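Local coordinates for putative YfrE protein (Vibrio parahaemolyticus RIMD 2210633, PDB 3BEE) that is of unknown function but, as a membrane-associated protein with a TPR domain of the CcmH/CycH family, probably takes part in cytochrome c-type biogenesis, at residues Trp66-Leu70 with Ile82-Ile86; Phe59-Ile63 with Ala89-Met93; Val4-Ala10 with Leu38-Ala44. All blocks are in the same frame, centred on the assembly; numbering follows the deposited sequence.

Contact 1. Residues Trp66-Leu70 with Ile82-Ile86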
ATOM      1  N   TRP A  66      -2.915   3.601  -5.876  1.00 35.73           N
ATOM      2  CA  TRP A  66      -1.999   4.754  -5.872  1.00 35.95           C
ATOM      3  C   TRP A  66      -2.750   6.069  -6.065  1.00 35.92           C
ATOM      4  O   TRP A  66      -2.408   7.068  -5.441  1.00 36.48           O
ATOM      5  CB  TRP A  66      -0.897   4.598  -6.932  1.00 35.48           C
ATOM      6  CG  TRP A  66       0.208   3.652  -6.540  1.00 35.96           C
ATOM      7  CD1 TRP A  66       0.847   3.575  -5.300  1.00 36.14           C
ATOM      8  CD2 TRP A  66       0.829   2.649  -7.374  1.00 34.69           C
ATOM      9  NE1 TRP A  66       1.816   2.579  -5.335  1.00 35.78           N
ATOM     10  CE2 TRP A  66       1.828   2.004  -6.585  1.00 35.69           C
ATOM     11  CE3 TRP A  66       0.650   2.248  -8.708  1.00 35.21           C
ATOM     12  CZ2 TRP A  66       2.641   0.953  -7.096  1.00 35.54           C
ATOM     13  CZ3 TRP A  66       1.440   1.220  -9.218  1.00 37.10           C
ATOM     14  CH2 TRP A  66       2.425   0.566  -8.404  1.00 35.09           C
ATOM     15  N   VAL A  67      -3.777   6.067  -6.915  1.00 35.47           N
ATOM     16  CA  VAL A  67      -4.542   7.279  -7.176  1.00 35.14           C
ATOM     17  C   VAL A  67      -5.323   7.665  -5.904  1.00 35.78           C
ATOM     18  O   VAL A  67      -5.430   8.843  -5.571  1.00 36.18           O
ATOM     19  CB  VAL A  67      -5.463   7.126  -8.408  1.00 34.78           C
ATOM     20  CG1 VAL A  67      -6.413   8.352  -8.557  1.00 34.73           C
ATOM     21  CG2 VAL A  67      -4.643   6.947  -9.689  1.00 34.39           C
ATOM     22  N   LEU A  68      -5.827   6.658  -5.194  1.00 36.39           N
ATOM     23  CA  LEU A  68      -6.467   6.831  -3.897  1.00 37.31           C
ATOM     24  C   LEU A  68      -5.477   7.396  -2.864  1.00 36.64           C
ATOM     25  O   LEU A  68      -5.787   8.345  -2.158  1.00 37.29           O
ATOM     26  CB  LEU A  68      -7.101   5.505  -3.417  1.00 37.30           C
ATOM     27  CG  LEU A  68      -7.877   5.545  -2.094  1.00 37.66           C
ATOM     28  CD1 LEU A  68      -9.182   6.367  -2.190  1.00 39.63           C
ATOM     29  CD2 LEU A  68      -8.206   4.140  -1.593  1.00 39.98           C
ATOM     30  N   LEU A  69      -4.278   6.840  -2.816  1.00 36.60           N
ATOM     31  CA  LEU A  69      -3.227   7.358  -1.933  1.00 36.58           C
ATOM     32  C   LEU A  69      -2.919   8.839  -2.213  1.00 36.29           C
ATOM     33  O   LEU A  69      -2.702   9.612  -1.278  1.00 36.69           O
ATOM     34  CB  LEU A  69      -1.953   6.497  -2.050  1.00 36.83           C
ATOM     35  CG  LEU A  69      -0.707   6.891  -1.236  1.00 36.46           C
ATOM     36  CD1 LEU A  69      -1.041   7.157   0.260  1.00 35.32           C
ATOM     37  CD2 LEU A  69       0.353   5.817  -1.370  1.00 35.98           C
ATOM     38  N   LEU A  70      -2.910   9.227  -3.491  1.00 35.02           N
ATOM     39  CA  LEU A  70      -2.622  10.606  -3.892  1.00 34.53           C
ATOM     40  C   LEU A  70      -3.612  11.609  -3.307  1.00 35.18           C
ATOM     41  O   LEU A  70      -3.298  12.795  -3.214  1.00 35.34           O
ATOM     42  CB  LEU A  70      -2.566  10.740  -5.420  1.00 33.04           C
ATOM     43  CG  LEU A  70      -1.373  10.060  -6.120  1.00 33.09           C
ATOM     44  CD1 LEU A  70      -1.505  10.126  -7.681  1.00 29.73           C
ATOM     45  CD2 LEU A  70      -0.080  10.734  -5.659  1.00 31.72           C
ATOM     46  N   ILE A  82       5.100   7.910  -6.427  1.00 36.90           N
ATOM     47  CA  ILE A  82       3.792   7.289  -6.637  1.00 36.13           C
ATOM     48  C   ILE A  82       3.351   7.432  -8.099  1.00 36.11           C
ATOM     49  O   ILE A  82       2.906   6.474  -8.718  1.00 36.14           O
ATOM     50  CB  ILE A  82       2.764   7.886  -5.685  1.00 36.06           C
ATOM     51  CG1 ILE A  82       3.072   7.433  -4.246  1.00 36.14           C
ATOM     52  CG2 ILE A  82       1.336   7.481  -6.083  1.00 35.48           C
ATOM     53  CD1 ILE A  82       2.256   8.204  -3.163  1.00 36.48           C
ATOM     54  N   ILE A  83       3.491   8.629  -8.646  1.00 35.19           N
ATOM     55  CA  ILE A  83       3.073   8.873 -10.029  1.00 35.43           C
ATOM     56  C   ILE A  83       4.001   8.175 -11.060  1.00 35.95           C
ATOM     57  O   ILE A  83       3.539   7.798 -12.140  1.00 35.68           O
ATOM     58  CB  ILE A  83       2.935  10.377 -10.306  1.00 34.80           C
ATOM     59  CG1 ILE A  83       1.811  10.979  -9.442  1.00 34.17           C
ATOM     60  CG2 ILE A  83       2.660  10.666 -11.798  1.00 35.57           C
ATOM     61  CD1 ILE A  83       1.902  12.474  -9.357  1.00 34.59           C
ATOM     62  N   GLU A  84       5.292   8.028 -10.737  1.00 35.43           N
ATOM     63  CA  GLU A  84       6.186   7.190 -11.545  1.00 36.83           C
ATOM     64  C   GLU A  84       5.720   5.712 -11.547  1.00 36.42           C
ATOM     65  O   GLU A  84       5.764   5.037 -12.590  1.00 36.87           O
ATOM     66  CB  GLU A  84       7.654   7.323 -11.075  1.00 36.77           C
ATOM     67  CG  GLU A  84       8.308   8.729 -11.444  1.00 38.47           C
ATOM     68  CD  GLU A  84       9.676   9.003 -10.781  1.00 39.31           C
ATOM     69  OE1 GLU A  84      10.026   8.327  -9.776  1.00 42.36           O
ATOM     70  OE2 GLU A  84      10.407   9.907 -11.276  1.00 42.18           O
ATOM     71  N   SER A  85       5.267   5.227 -10.390  1.00 35.59           N
ATOM     72  CA  SER A  85       4.687   3.889 -10.278  1.00 35.74           C
ATOM     73  C   SER A  85       3.433   3.735 -11.149  1.00 35.48           C
ATOM     74  O   SER A  85       3.280   2.710 -11.845  1.00 34.96           O
ATOM     75  CB  SER A  85       4.360   3.547  -8.827  1.00 35.58           C
ATOM     76  OG  SER A  85       5.549   3.541  -8.046  1.00 34.76           O
ATOM     77  N   ILE A  86       2.545   4.734 -11.086  1.00 35.25           N
ATOM     78  CA  ILE A  86       1.316   4.749 -11.881  1.00 35.23           C
ATOM     79  C   ILE A  86       1.696   4.681 -13.342  1.00 36.64           C
ATOM     80  O   ILE A  86       1.110   3.908 -14.127  1.00 36.79           O
ATOM     81  CB  ILE A  86       0.473   6.029 -11.622  1.00 35.59           C
ATOM     82  CG1 ILE A  86      -0.253   5.928 -10.273  1.00 34.09           C
ATOM     83  CG2 ILE A  86      -0.527   6.320 -12.799  1.00 33.31           C
ATOM     84  CD1 ILE A  86      -0.843   7.226  -9.796  1.00 35.51           C
TER

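Contact 2. Residues Phe59-Ile63 with Ala89-Met93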
ATOM      1  N   PHE A  59      -2.389  -4.465 -12.828  1.00 35.18           N
ATOM      2  CA  PHE A  59      -1.844  -3.116 -12.992  1.00 35.07           C
ATOM      3  C   PHE A  59      -2.914  -2.042 -12.777  1.00 35.32           C
ATOM      4  O   PHE A  59      -2.641  -0.975 -12.233  1.00 35.54           O
ATOM      5  CB  PHE A  59      -1.141  -2.976 -14.374  1.00 34.35           C
ATOM      6  CG  PHE A  59       0.075  -3.867 -14.510  1.00 35.25           C
ATOM      7  CD1 PHE A  59       1.152  -3.741 -13.604  1.00 34.26           C
ATOM      8  CD2 PHE A  59       0.128  -4.868 -15.481  1.00 31.60           C
ATOM      9  CE1 PHE A  59       2.267  -4.578 -13.680  1.00 33.84           C
ATOM     10  CE2 PHE A  59       1.229  -5.725 -15.550  1.00 29.94           C
ATOM     11  CZ  PHE A  59       2.318  -5.563 -14.665  1.00 32.89           C
ATOM     12  N   GLN A  60      -4.129  -2.329 -13.209  1.00 35.77           N
ATOM     13  CA  GLN A  60      -5.257  -1.407 -13.025  1.00 36.54           C
ATOM     14  C   GLN A  60      -5.552  -1.176 -11.546  1.00 35.89           C
ATOM     15  O   GLN A  60      -5.707  -0.033 -11.101  1.00 35.11           O
ATOM     16  CB  GLN A  60      -6.511  -1.935 -13.725  1.00 37.12           C
ATOM     17  CG  GLN A  60      -7.740  -1.098 -13.402  1.00 41.76           C
ATOM     18  CD  GLN A  60      -7.867   0.116 -14.292  1.00 46.31           C
ATOM     19  OE1 GLN A  60      -7.535   1.234 -13.887  1.00 49.55           O
ATOM     20  NE2 GLN A  60      -8.363  -0.094 -15.513  1.00 49.87           N
ATOM     21  N   GLU A  61      -5.634  -2.268 -10.787  1.00 35.04           N
ATOM     22  CA  GLU A  61      -5.870  -2.165  -9.359  1.00 35.74           C
ATOM     23  C   GLU A  61      -4.739  -1.494  -8.613  1.00 34.86           C
ATOM     24  O   GLU A  61      -5.005  -0.782  -7.669  1.00 34.30           O
ATOM     25  CB  GLU A  61      -6.180  -3.538  -8.767  1.00 36.75           C
ATOM     26  CG  GLU A  61      -7.474  -4.050  -9.350  1.00 40.92           C
ATOM     27  CD  GLU A  61      -7.746  -5.488  -9.051  1.00 48.37           C
ATOM     28  OE1 GLU A  61      -7.899  -5.816  -7.848  1.00 49.22           O
ATOM     29  OE2 GLU A  61      -7.841  -6.276 -10.030  1.00 51.54           O
ATOM     30  N   ALA A  62      -3.484  -1.730  -9.034  1.00 34.83           N
ATOM     31  CA  ALA A  62      -2.332  -0.994  -8.488  1.00 34.40           C
ATOM     32  C   ALA A  62      -2.508   0.515  -8.661  1.00 34.63           C
ATOM     33  O   ALA A  62      -2.335   1.283  -7.718  1.00 34.75           O
ATOM     34  CB  ALA A  62      -1.017  -1.476  -9.135  1.00 34.08           C
ATOM     35  N   ILE A  63      -2.876   0.934  -9.872  1.00 34.92           N
ATOM     36  CA  ILE A  63      -3.088   2.351 -10.179  1.00 34.18           C
ATOM     37  C   ILE A  63      -4.193   2.946  -9.317  1.00 33.97           C
ATOM     38  O   ILE A  63      -4.018   4.024  -8.736  1.00 33.32           O
ATOM     39  CB  ILE A  63      -3.354   2.596 -11.689  1.00 34.47           C
ATOM     40  CG1 ILE A  63      -2.128   2.188 -12.516  1.00 34.09           C
ATOM     41  CG2 ILE A  63      -3.689   4.086 -11.968  1.00 34.35           C
ATOM     42  CD1 ILE A  63      -2.397   2.104 -14.007  1.00 35.06           C
ATOM     43  N   ALA A  89       2.984   1.155 -14.393  1.00 37.64           N
ATOM     44  CA  ALA A  89       1.802   0.267 -14.428  1.00 37.18           C
ATOM     45  C   ALA A  89       0.947   0.472 -15.683  1.00 37.23           C
ATOM     46  O   ALA A  89       0.585  -0.481 -16.376  1.00 37.20           O
ATOM     47  CB  ALA A  89       0.971   0.457 -13.182  1.00 34.84           C
ATOM     48  N   LYS A  90       0.669   1.733 -15.977  1.00 37.95           N
ATOM     49  CA  LYS A  90      -0.116   2.153 -17.137  1.00 38.69           C
ATOM     50  C   LYS A  90       0.516   1.621 -18.424  1.00 38.39           C
ATOM     51  O   LYS A  90      -0.179   1.136 -19.296  1.00 37.69           O
ATOM     52  CB  LYS A  90      -0.167   3.685 -17.135  1.00 39.38           C
ATOM     53  CG  LYS A  90      -0.894   4.342 -18.251  1.00 44.57           C
ATOM     54  CD  LYS A  90      -1.155   5.822 -17.900  1.00 51.31           C
ATOM     55  CE  LYS A  90      -0.017   6.740 -18.359  1.00 54.67           C
ATOM     56  NZ  LYS A  90      -0.281   8.161 -17.950  1.00 57.69           N
ATOM     57  N   LYS A  91       1.844   1.692 -18.518  1.00 38.75           N
ATOM     58  CA  LYS A  91       2.575   1.224 -19.691  1.00 39.96           C
ATOM     59  C   LYS A  91       2.614  -0.302 -19.800  1.00 39.65           C
ATOM     60  O   LYS A  91       2.913  -0.821 -20.845  1.00 39.27           O
ATOM     61  CB  LYS A  91       4.004   1.759 -19.661  1.00 40.89           C
ATOM     62  CG  LYS A  91       4.166   3.246 -20.024  1.00 43.98           C
ATOM     63  CD  LYS A  91       5.634   3.621 -19.779  1.00 48.83           C
ATOM     64  CE  LYS A  91       5.904   5.115 -19.761  1.00 51.84           C
ATOM     65  NZ  LYS A  91       7.339   5.309 -19.350  1.00 54.72           N
ATOM     66  N   LEU A  92       2.309  -1.013 -18.717  1.00 39.35           N
ATOM     67  CA  LEU A  92       2.357  -2.465 -18.731  1.00 39.82           C
ATOM     68  C   LEU A  92       0.985  -3.074 -18.969  1.00 41.15           C
ATOM     69  O   LEU A  92       0.865  -4.289 -19.128  1.00 39.65           O
ATOM     70  CB  LEU A  92       2.960  -3.011 -17.421  1.00 39.40           C
ATOM     71  CG  LEU A  92       4.458  -2.725 -17.263  1.00 37.74           C
ATOM     72  CD1 LEU A  92       4.894  -3.100 -15.879  1.00 35.31           C
ATOM     73  CD2 LEU A  92       5.302  -3.409 -18.388  1.00 31.56           C
HETATM   74  N   MSE A  93      -0.044  -2.227 -18.944  1.00 42.61           N
HETATM   75  CA  MSE A  93      -1.394  -2.694 -19.211  1.00 46.67           C
HETATM   76  C   MSE A  93      -1.623  -2.976 -20.671  1.00 44.90           C
HETATM   77  O   MSE A  93      -2.506  -3.742 -20.959  1.00 46.01           O
HETATM   78  CB  MSE A  93      -2.426  -1.695 -18.740  1.00 45.61           C
HETATM   79  CG  MSE A  93      -2.528  -1.635 -17.262  1.00 47.91           C
HETATM   80 SE   MSE A  93      -3.812  -0.305 -16.733  1.00 56.07          SE
HETATM   81  CE  MSE A  93      -3.777   1.005 -18.188  1.00 55.78           C
TER

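Contact 3. Residues Val4-Ala10 with Leu38-Ala44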
ATOM      1  N   VAL A   4      -0.333   1.297  19.369  1.00 49.13           N
ATOM      2  CA  VAL A   4       0.392   1.068  18.131  1.00 47.58           C
ATOM      3  C   VAL A   4      -0.171   1.982  17.032  1.00 45.84           C
ATOM      4  O   VAL A   4      -1.361   2.225  16.959  1.00 45.20           O
ATOM      5  CB  VAL A   4       0.293  -0.443  17.766  1.00 47.78           C
ATOM      6  CG1 VAL A   4       0.980  -0.756  16.480  1.00 48.14           C
ATOM      7  CG2 VAL A   4       0.908  -1.283  18.883  1.00 49.27           C
ATOM      8  N   THR A   5       0.689   2.522  16.190  1.00 44.69           N
ATOM      9  CA  THR A   5       0.214   3.438  15.165  1.00 43.65           C
ATOM     10  C   THR A   5      -0.156   2.646  13.909  1.00 42.84           C
ATOM     11  O   THR A   5       0.216   1.480  13.786  1.00 42.45           O
ATOM     12  CB  THR A   5       1.256   4.497  14.844  1.00 43.59           C
ATOM     13  OG1 THR A   5       2.411   3.851  14.308  1.00 43.58           O
ATOM     14  CG2 THR A   5       1.636   5.277  16.124  1.00 43.36           C
ATOM     15  N   ALA A   6      -0.895   3.283  13.002  1.00 42.17           N
ATOM     16  CA  ALA A   6      -1.295   2.669  11.738  1.00 42.37           C
ATOM     17  C   ALA A   6      -0.069   2.232  10.937  1.00 42.51           C
ATOM     18  O   ALA A   6      -0.070   1.170  10.292  1.00 42.89           O
ATOM     19  CB  ALA A   6      -2.149   3.640  10.929  1.00 41.95           C
ATOM     20  N   THR A   7       0.974   3.058  10.985  1.00 42.50           N
ATOM     21  CA  THR A   7       2.220   2.789  10.271  1.00 41.59           C
ATOM     22  C   THR A   7       2.944   1.599  10.889  1.00 41.42           C
ATOM     23  O   THR A   7       3.476   0.769  10.172  1.00 42.07           O
ATOM     24  CB  THR A   7       3.117   4.061  10.196  1.00 42.55           C
ATOM     25  OG1 THR A   7       2.380   5.128   9.572  1.00 42.11           O
ATOM     26  CG2 THR A   7       4.384   3.794   9.373  1.00 41.19           C
ATOM     27  N   GLN A   8       2.910   1.482  12.217  1.00 40.88           N
ATOM     28  CA  GLN A   8       3.459   0.306  12.887  1.00 39.82           C
ATOM     29  C   GLN A   8       2.718  -1.004  12.541  1.00 39.06           C
ATOM     30  O   GLN A   8       3.342  -2.044  12.374  1.00 38.89           O
ATOM     31  CB  GLN A   8       3.550   0.539  14.400  1.00 39.60           C
ATOM     32  CG  GLN A   8       4.680   1.520  14.750  1.00 39.28           C
ATOM     33  CD  GLN A   8       4.703   1.978  16.192  1.00 40.61           C
ATOM     34  OE1 GLN A   8       3.715   1.865  16.927  1.00 39.36           O
ATOM     35  NE2 GLN A   8       5.848   2.529  16.605  1.00 39.58           N
ATOM     36  N   LEU A   9       1.392  -0.941  12.443  1.00 38.20           N
ATOM     37  CA  LEU A   9       0.585  -2.062  11.980  1.00 37.18           C
ATOM     38  C   LEU A   9       0.934  -2.437  10.521  1.00 36.18           C
ATOM     39  O   LEU A   9       1.106  -3.614  10.199  1.00 36.63           O
ATOM     40  CB  LEU A   9      -0.913  -1.730  12.142  1.00 37.63           C
ATOM     41  CG  LEU A   9      -1.441  -1.587  13.599  1.00 36.65           C
ATOM     42  CD1 LEU A   9      -2.902  -1.148  13.595  1.00 38.43           C
ATOM     43  CD2 LEU A   9      -1.303  -2.861  14.379  1.00 34.94           C
ATOM     44  N   ALA A  10       1.088  -1.430   9.664  1.00 35.56           N
ATOM     45  CA  ALA A  10       1.421  -1.642   8.259  1.00 34.79           C
ATOM     46  C   ALA A  10       2.829  -2.156   8.123  1.00 34.63           C
ATOM     47  O   ALA A  10       3.100  -2.936   7.220  1.00 35.37           O
ATOM     48  CB  ALA A  10       1.272  -0.381   7.486  1.00 34.90           C
ATOM     49  N   LEU A  38      -7.440   3.040  11.330  1.00 40.72           N
ATOM     50  CA  LEU A  38      -6.830   4.183  12.026  1.00 40.66           C
ATOM     51  C   LEU A  38      -6.508   5.367  11.106  1.00 40.81           C
ATOM     52  O   LEU A  38      -6.818   6.513  11.447  1.00 41.06           O
ATOM     53  CB  LEU A  38      -5.569   3.748  12.776  1.00 40.43           C
ATOM     54  CG  LEU A  38      -5.767   2.819  13.981  1.00 40.83           C
ATOM     55  CD1 LEU A  38      -4.392   2.425  14.451  1.00 42.34           C
ATOM     56  CD2 LEU A  38      -6.572   3.503  15.118  1.00 40.07           C
ATOM     57  N   GLU A  39      -5.888   5.095   9.956  1.00 39.99           N
ATOM     58  CA  GLU A  39      -5.501   6.141   9.004  1.00 40.07           C
ATOM     59  C   GLU A  39      -5.876   5.703   7.594  1.00 39.83           C
ATOM     60  O   GLU A  39      -5.114   4.972   6.970  1.00 39.83           O
ATOM     61  CB  GLU A  39      -3.990   6.390   9.040  1.00 39.86           C
ATOM     62  CG  GLU A  39      -3.435   7.035  10.300  1.00 40.23           C
ATOM     63  CD  GLU A  39      -1.925   7.203  10.233  1.00 40.24           C
ATOM     64  OE1 GLU A  39      -1.389   7.355   9.110  1.00 42.44           O
ATOM     65  OE2 GLU A  39      -1.270   7.203  11.296  1.00 40.54           O
ATOM     66  N   PRO A  40      -7.056   6.128   7.096  1.00 39.63           N
ATOM     67  CA  PRO A  40      -7.574   5.696   5.788  1.00 39.34           C
ATOM     68  C   PRO A  40      -6.634   5.954   4.616  1.00 39.06           C
ATOM     69  O   PRO A  40      -6.767   5.288   3.580  1.00 39.20           O
ATOM     70  CB  PRO A  40      -8.855   6.527   5.626  1.00 39.73           C
ATOM     71  CG  PRO A  40      -9.285   6.820   7.034  1.00 39.22           C
ATOM     72  CD  PRO A  40      -7.998   7.046   7.774  1.00 39.74           C
ATOM     73  N   TYR A  41      -5.700   6.888   4.772  1.00 38.33           N
ATOM     74  CA  TYR A  41      -4.732   7.193   3.702  1.00 38.87           C
ATOM     75  C   TYR A  41      -3.295   6.856   4.112  1.00 38.09           C
ATOM     76  O   TYR A  41      -2.329   7.422   3.606  1.00 37.29           O
ATOM     77  CB  TYR A  41      -4.893   8.654   3.201  1.00 39.90           C
ATOM     78  CG  TYR A  41      -6.214   8.856   2.481  1.00 40.74           C
ATOM     79  CD1 TYR A  41      -6.331   8.574   1.115  1.00 42.13           C
ATOM     80  CD2 TYR A  41      -7.356   9.263   3.176  1.00 41.39           C
ATOM     81  CE1 TYR A  41      -7.548   8.710   0.449  1.00 41.59           C
ATOM     82  CE2 TYR A  41      -8.581   9.413   2.523  1.00 42.88           C
ATOM     83  CZ  TYR A  41      -8.665   9.134   1.159  1.00 43.58           C
ATOM     84  OH  TYR A  41      -9.869   9.276   0.499  1.00 43.57           O
ATOM     85  N   ASN A  42      -3.160   5.906   5.034  1.00 37.59           N
ATOM     86  CA  ASN A  42      -1.840   5.504   5.487  1.00 37.24           C
ATOM     87  C   ASN A  42      -0.958   5.071   4.314  1.00 37.16           C
ATOM     88  O   ASN A  42      -1.336   4.208   3.529  1.00 36.02           O
ATOM     89  CB  ASN A  42      -1.922   4.393   6.515  1.00 36.53           C
ATOM     90  CG  ASN A  42      -0.593   4.104   7.128  1.00 35.92           C
ATOM     91  OD1 ASN A  42       0.151   3.252   6.637  1.00 35.01           O
ATOM     92  ND2 ASN A  42      -0.258   4.831   8.193  1.00 32.02           N
ATOM     93  N   GLU A  43       0.211   5.699   4.215  1.00 37.22           N
ATOM     94  CA  GLU A  43       1.106   5.519   3.099  1.00 37.15           C
ATOM     95  C   GLU A  43       1.693   4.132   3.086  1.00 35.63           C
ATOM     96  O   GLU A  43       1.668   3.483   2.070  1.00 34.78           O
ATOM     97  CB  GLU A  43       2.237   6.551   3.142  1.00 37.14           C
ATOM     98  CG  GLU A  43       3.102   6.558   1.838  1.00 39.88           C
ATOM     99  CD  GLU A  43       3.941   7.855   1.687  1.00 41.22           C
ATOM    100  OE1 GLU A  43       3.937   8.699   2.633  1.00 43.08           O
ATOM    101  OE2 GLU A  43       4.596   8.013   0.621  1.00 45.06           O
ATOM    102  N   ALA A  44       2.227   3.680   4.217  1.00 35.04           N
ATOM    103  CA  ALA A  44       2.791   2.329   4.309  1.00 34.92           C
ATOM    104  C   ALA A  44       1.785   1.231   3.891  1.00 35.15           C
ATOM    105  O   ALA A  44       2.141   0.306   3.172  1.00 34.99           O
ATOM    106  CB  ALA A  44       3.337   2.072   5.690  1.00 33.89           C
TER
HETATM  107  O   HOH W   1      -1.945   5.963  13.645  1.00 45.13           O
HETATM  108  O   HOH W   2       2.906   5.540   6.462  1.00 49.30           O
HETATM  109  O   HOH W   3       1.420   6.295  12.008  1.00 50.24           O

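Contact 1. Residues Trp66-Leu70 with Ile82-Ile86
Trp66 has CG anti to its carbonyl carbon (chi1 -77°), which carries the indole across to Ser85 of the facing helix. Ile82 and Ile86 share that first torsion. In Ile82 the CG2 branch is thereby left to meet Trp66 and Leu70. The two helices, 59-70 and 79-92, form an antiparallel pair in the alpha-helical TPR fold. The axes of segments 66-70 and 82-86 come within 10.1 Å, at 155° between their directions. The indole lies with one face against the second helix. Ser85 CB sits 3.5 Å from the centroid of the six-membered ring, 9° off the ring normal, a CH-pi contact. Ser85 OG bonds to Thr81 O, one helical turn back, so the hydroxyl is bonded within its own helix. Trp66 CB touches both Ile82 CG2 and Ile86 CG1, 3.7 Å from each. Helix 43-55 also packs on the indole, through Ala50, Asn51 and Phe54. Leu69 sends CD2 across Ile82 CD1 at about a right angle, 3.5 Å away. Leu70 lies alongside Ile82, the two side chains running in opposite directions, with Leu70 CD2 3.6 Å from Ile82 CG2. The contact is mostly carbon on carbon, though Trp66 CZ3 also lies 3.5 Å from Ser85 O. At its outer side Leu70 and Ile86 meet tip to tip, CD1 of the leucine 3.6 Å from CD1 of the isoleucine.

Contact 2. Residues Phe59-Ile63 with Ala89-Met93
Phe59 lays one face of its ring against Leu92. Leu92 CB stands over the centre of the ring, 3.8 Å from the centroid and 13° off the normal, a CH-pi contact. Leu92 CD1 extends it to the ring's far end, 3.7 Å from Phe59 CE1. On the backbone side of the ring, Phe59 CB touches CG of Met93, a selenomethionine, at 3.5 Å. One turn along, Ile63 presses CG1 onto Ala89 CB at 3.6 Å. Its CD1 lies 3.9 Å from Met93 SE, so Ala89 and the selenium both touch this isoleucine.

The small side chain of Ala89 goes with a close approach of the two backbones, the CA atoms of Phe59 and Ala89 being 5.2 Å apart. The chi1 of Phe59, -65°, sets CG beside the backbone N and carries the ring over to Leu92. Further out, Phe54 of helix 43-55 packs edge-to-face with Phe59 and also touches Leu92. Phe57 meets the Phe59 ring as well, with the planes inclined. The contact joins the start of helix 59-70 to the end of helix 79-92, the last helix of this C-terminal TPR-fold piece of the protein. The bonds of Met93 N to Ala89 O and Lys90 O are weak, next to the end of the chain. Dispersion and CH-pi forces therefore hold this largely surface-lying contact, with Phe59 as its aromatic platform.

Contact 3. Residues Val4-Ala10 with Leu38-Ala44
Ala6 CB is packed against the side chains of Leu38, Glu39 and Asn42. It lies 3.9 Å from Leu38 CB and touches the carboxylate carbon of Glu39 and the amide nitrogen of Asn42. One turn on, Ala10 CB meets Ala44 CB at 3.7 Å. Small side chains go with the close approach of the start of helix 6-18, first of the TPR array, to the turn before helix 43-55 and to that helix's first residues: the CA atoms of Ala10 and Ala44 are 5.8 Å apart. At the flank, the Leu9 and Leu38 side chains cross at about a right angle, their CD1 atoms 4.0 Å apart. Leu9 also packs on Leu31 and Gln34, and Ala10 on Ala35, all of helix 26-38.

Outside the alanines lies a polar edge centred on Asn42. With CG anti to its backbone N (chi1 -172°), its amide faces helix 6-18. Asn42 ND2 donates to Thr7 OG1 at 3.0 Å, with an N-H...O angle of 160° and the oxygen close to the amide plane. The same nitrogen donates to Glu39 OE1 at 2.9 Å, meeting the carboxylate from above its plane. Asn42 OD1 accepts from Ala45 N and so caps helix 43-55. Residues 39-42 form a type I turn that brings Glu39 and Asn42 together. Thr5 and Gln8 form a capping box on helix 6-18.

Three waters complete the edge. One accepts from Ala6 N and donates to Glu39 OE2 at 2.7 Å. Another joins Thr7 OG1 to the same OE2, and the third joins Thr7 OG1 to Ala44 N. Three bonds, two from ND2 and one to OD1, hold the buried Asn42 amide in place, while the waters link both helix starts. The nearby helix N-termini and bonded N-H groups would probably favour the charged form of Glu39.

How the contacts relate
Contacts 1 and 2 join the same two helices, 59-70 and 79-92, at successive levels. Their centres are about 10 Å apart, and they touch where Trp66 CZ3 lies 4.1 Å from Ala89 CB. Contact 3 forms earlier in the chain, between helix 6-18 and the turn before helix 43-55. Its centre is about 17 Å from that of contact 1, yet the two meet: Leu69 CD1 is 3.6 Å from Tyr41 O. Contact 2 lies across the chain's centre from contact 3, about 24 Å between centres. Helix 43-55 links them: it begins in contact 3 and packs on Trp66 and Phe59. A bound 1,2-ethanediol, probably from crystallisation, lies about 3 Å from the Ser85 side chain.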